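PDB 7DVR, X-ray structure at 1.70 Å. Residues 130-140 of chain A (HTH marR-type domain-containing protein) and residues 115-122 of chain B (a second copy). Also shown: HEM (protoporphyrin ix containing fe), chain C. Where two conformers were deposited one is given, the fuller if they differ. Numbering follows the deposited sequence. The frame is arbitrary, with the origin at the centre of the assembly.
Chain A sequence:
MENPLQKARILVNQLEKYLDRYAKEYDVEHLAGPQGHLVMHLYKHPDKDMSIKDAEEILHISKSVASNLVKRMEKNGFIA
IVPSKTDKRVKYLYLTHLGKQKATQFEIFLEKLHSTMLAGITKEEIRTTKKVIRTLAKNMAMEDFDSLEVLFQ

Chain A, residues 130-140: KKVIRTLAKNM
Chain B, residues 115-122: STMLAGIT

The apolar centre joins V132(A), T135(A) and L136(A), on one helix of chain A, to I121(B). I121(B) is extended (phi/psi -132/129), points toward chain A and has chi1 m, chi2 t. I121(B) CD1 lies 3.7 Å from L136(A) CD2, I121(B) CG1 3.9 Å from T135(A) CG2, and I121(B) CG2 4.2 Å from V132(A) CG1. L136(A) leaves its backbone sideways, but rotamer m, t brings its end nearer. L136(A) CD2 also sits 3.2 Å from M117(B) O, 4.4 Å from L118(B) CD2 and 4.0 Å from HEM CBC. The haem thus borders this apolar patch. M117(B) points away from chain A and places M117(B) SD 3.2 Å from HEM CMC; L118(B) CD1 is 3.6 Å from HEM CMD.

Chain A is helical through N139(A), and M140(A) leaves helical phi/psi at -107/22. In chain B, L118(B) is the first residue to leave helical phi/psi, at -104/8. A type II turn runs from L118(B) to I121(B), with A119(B) at -63/129 and G120(B) at 83/21. Its I121(B) N to L118(B) O bond is weak, at 3.2 Å. In register, V132(A) CA is 6.7 Å from I121(B) CA, T135(A) CA 7.2 Å from G120(B) CA, and N139(A) CA 5.5 Å from M117(B) CA. The stretches therefore run in opposite directions.

T135(A), chi1 m, turns T135(A) CG2 to the turn, 3.7 Å from A119(B) O. T135(A) OG1 donates to K131(A) O at 2.8 Å, within its own helix. An ideal CB on G120(B) would lie 3.9 Å from T135(A) CG2; the positive phi itself favours glycine.

The polar edge is N139(A), pointing toward chain B with chi1 -71° and chi2 -8°. N139(A) ND2 donates to M117(B) O at 2.9 Å (165°) and to A119(B) O at 2.8 Å (160°). One amide nitrogen thus binds two carbonyl oxygens.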

# COMPACT_ATOMS: atom_id res chain seq x y z
N LYS A 130 0.00 -9.12 12.67
CA LYS A 130 1.31 -8.45 12.87
C LYS A 130 2.47 -9.42 12.62
O LYS A 130 3.45 -9.05 11.98
CB LYS A 130 1.44 -7.89 14.28
CG LYS A 130 0.67 -6.60 14.50
CD LYS A 130 1.06 -5.89 15.78
CE LYS A 130 0.44 -4.51 15.93
NZ LYS A 130 1.00 -3.80 17.10
N LYS A 131 2.40 -10.62 13.16
CA LYS A 131 3.46 -11.60 12.92
C LYS A 131 3.54 -11.97 11.47
O LYS A 131 4.64 -12.23 11.00
CB LYS A 131 3.19 -12.86 13.73
CG LYS A 131 4.16 -14.03 13.56
CD LYS A 131 3.91 -15.04 14.66
CE LYS A 131 4.86 -16.23 14.74
NZ LYS A 131 4.60 -17.16 13.62
N VAL A 132 2.43 -12.09 10.76
CA VAL A 132 2.53 -12.55 9.37
C VAL A 132 3.21 -11.46 8.54
O VAL A 132 4.05 -11.78 7.72
CB VAL A 132 1.16 -12.93 8.85
CG1 VAL A 132 1.24 -13.17 7.38
CG2 VAL A 132 0.65 -14.19 9.57
N ILE A 133 2.87 -10.22 8.83
CA ILE A 133 3.46 -9.05 8.08
C ILE A 133 4.98 -9.04 8.33
O ILE A 133 5.80 -8.89 7.39
CB ILE A 133 2.84 -7.71 8.54
CG1 ILE A 133 1.32 -7.64 8.42
CG2 ILE A 133 3.49 -6.55 7.85
CD1 ILE A 133 0.79 -7.80 7.06
N ARG A 134 5.33 -9.11 9.60
CA ARG A 134 6.72 -9.05 10.00
C ARG A 134 7.45 -10.20 9.30
O ARG A 134 8.52 -9.97 8.76
CB ARG A 134 6.83 -9.16 11.51
CG ARG A 134 8.22 -8.82 12.01
CD ARG A 134 8.43 -9.24 13.44
NE ARG A 134 9.85 -9.31 13.77
CZ ARG A 134 10.65 -8.25 13.95
NH1 ARG A 134 11.92 -8.43 14.27
NH2 ARG A 134 10.17 -7.03 13.83
N THR A 135 6.87 -11.39 9.28
CA THR A 135 7.58 -12.52 8.65
C THR A 135 7.71 -12.27 7.15
O THR A 135 8.78 -12.56 6.61
CB THR A 135 6.91 -13.85 8.99
OG1 THR A 135 6.77 -13.94 10.40
CG2 THR A 135 7.72 -15.01 8.46
N LEU A 136 6.66 -11.75 6.52
CA LEU A 136 6.67 -11.40 5.07
C LEU A 136 7.78 -10.38 4.82
O LEU A 136 8.57 -10.59 3.89
CB LEU A 136 5.30 -10.82 4.69
CG LEU A 136 4.18 -11.84 4.49
CD1 LEU A 136 2.88 -11.18 4.06
CD2 LEU A 136 4.58 -12.89 3.48
N ALA A 137 7.87 -9.38 5.69
CA ALA A 137 8.86 -8.29 5.55
C ALA A 137 10.25 -8.90 5.64
O ALA A 137 11.08 -8.59 4.80
CB ALA A 137 8.66 -7.23 6.60
N LYS A 138 10.45 -9.79 6.58
CA LYS A 138 11.75 -10.45 6.82
C LYS A 138 12.10 -11.35 5.63
O LYS A 138 13.27 -11.33 5.23
CB LYS A 138 11.71 -11.19 8.15
CG LYS A 138 12.93 -12.05 8.40
CD LYS A 138 14.23 -11.28 8.38
CE LYS A 138 15.43 -12.18 8.18
NZ LYS A 138 16.58 -11.40 7.69
N ASN A 139 11.16 -12.13 5.08
CA ASN A 139 11.43 -13.09 3.98
C ASN A 139 11.80 -12.31 2.69
O ASN A 139 12.60 -12.82 1.93
CB ASN A 139 10.22 -14.00 3.72
CG ASN A 139 10.00 -15.02 4.82
OD1 ASN A 139 10.83 -15.15 5.71
ND2 ASN A 139 8.88 -15.71 4.78
N MET A 140 11.25 -11.14 2.46
CA MET A 140 11.42 -10.44 1.16
C MET A 140 12.36 -9.24 1.32
O MET A 140 12.29 -8.32 0.48
CB MET A 140 10.08 -9.94 0.65
CG MET A 140 9.66 -8.62 1.30
SD MET A 140 8.10 -7.90 0.71
CE MET A 140 7.86 -6.60 1.92
N SER B 115 7.01 -20.23 -2.08
CA SER B 115 7.87 -20.96 -1.10
C SER B 115 8.69 -19.96 -0.27
O SER B 115 8.64 -20.01 0.97
CB SER B 115 8.80 -21.96 -1.73
OG SER B 115 8.10 -22.80 -2.59
N THR B 116 9.44 -19.09 -0.93
CA THR B 116 10.27 -18.06 -0.26
C THR B 116 9.45 -17.11 0.59
O THR B 116 9.80 -16.83 1.73
CB THR B 116 11.05 -17.24 -1.28
OG1 THR B 116 11.67 -18.13 -2.21
CG2 THR B 116 12.08 -16.39 -0.59
N MET B 117 8.39 -16.54 0.03
CA MET B 117 7.63 -15.50 0.75
C MET B 117 6.87 -16.08 1.95
O MET B 117 6.60 -15.35 2.96
CB MET B 117 6.59 -14.94 -0.21
CG MET B 117 7.15 -13.92 -1.17
SD MET B 117 5.79 -13.08 -2.00
CE MET B 117 5.04 -14.42 -2.91
N LEU B 118 6.45 -17.33 1.79
CA LEU B 118 5.47 -17.87 2.75
C LEU B 118 6.18 -18.80 3.72
O LEU B 118 5.49 -19.44 4.53
CB LEU B 118 4.32 -18.61 2.04
CG LEU B 118 3.43 -17.78 1.12
CD1 LEU B 118 2.30 -18.63 0.51
CD2 LEU B 118 2.85 -16.60 1.88
N ALA B 119 7.50 -18.84 3.68
CA ALA B 119 8.26 -19.68 4.63
C ALA B 119 8.02 -19.18 6.04
O ALA B 119 8.19 -17.97 6.31
CB ALA B 119 9.72 -19.72 4.30
N GLY B 120 7.65 -20.08 6.94
CA GLY B 120 7.46 -19.74 8.35
C GLY B 120 6.11 -19.13 8.62
O GLY B 120 5.94 -18.51 9.68
N ILE B 121 5.15 -19.39 7.73
CA ILE B 121 3.74 -18.92 7.85
C ILE B 121 2.76 -20.08 7.58
O ILE B 121 2.83 -20.70 6.52
CB ILE B 121 3.48 -17.73 6.88
CG1 ILE B 121 4.39 -16.54 7.17
CG2 ILE B 121 2.03 -17.32 6.96
CD1 ILE B 121 4.54 -15.56 5.99
N THR B 122 1.78 -20.32 8.46
CA THR B 122 0.86 -21.49 8.35
C THR B 122 -0.38 -21.14 7.54
O THR B 122 -0.66 -19.90 7.35
CB THR B 122 0.48 -21.95 9.75
OG1 THR B 122 -0.37 -20.98 10.36
CG2 THR B 122 1.71 -22.16 10.61
CHA HEM C . -1.59 -17.94 -4.15
CHB HEM C . -0.40 -15.51 -8.03
CHC HEM C . 2.42 -12.79 -5.32
CHD HEM C . 0.58 -14.75 -1.39
C1A HEM C . -1.45 -17.52 -5.42
C2A HEM C . -2.06 -18.15 -6.50
C3A HEM C . -1.72 -17.46 -7.59
C4A HEM C . -0.94 -16.41 -7.18
CMA HEM C . -2.15 -17.79 -8.99
CAA HEM C . -2.92 -19.39 -6.48
CBA HEM C . -2.07 -20.65 -6.67
CGA HEM C . -2.90 -21.92 -6.65
O1A HEM C . -3.96 -21.98 -7.32
O2A HEM C . -2.55 -22.92 -5.99
C1B HEM C . 0.49 -14.57 -7.58
C2B HEM C . 1.16 -13.75 -8.48
C3B HEM C . 1.99 -12.98 -7.73
C4B HEM C . 1.77 -13.38 -6.35
CMB HEM C . 0.97 -13.75 -9.97
CAB HEM C . 2.87 -11.91 -8.13
CBB HEM C . 2.87 -11.46 -9.36
C1C HEM C . 2.12 -13.05 -4.01
C2C HEM C . 2.57 -12.30 -2.95
C3C HEM C . 2.03 -12.86 -1.82
C4C HEM C . 1.27 -13.95 -2.23
CMC HEM C . 3.46 -11.11 -3.08
CAC HEM C . 2.26 -12.49 -0.43
CBC HEM C . 3.27 -11.70 -0.09
C1D HEM C . -0.16 -15.79 -1.88
C2D HEM C . -0.78 -16.72 -0.97
C3D HEM C . -1.38 -17.62 -1.74
C4D HEM C . -1.11 -17.23 -3.10
CMD HEM C . -0.76 -16.71 0.53
CAD HEM C . -2.18 -18.81 -1.25
CBD HEM C . -1.51 -20.14 -1.65
CGD HEM C . -2.39 -21.31 -1.25
O1D HEM C . -2.43 -21.67 -0.05
O2D HEM C . -3.08 -21.92 -2.10
NA HEM C . -0.77 -16.45 -5.85
NB HEM C . 0.88 -14.32 -6.35
NC HEM C . 1.36 -14.03 -3.55
ND HEM C . -0.37 -16.14 -3.12
FE HEM C . 0.23 -15.28 -4.63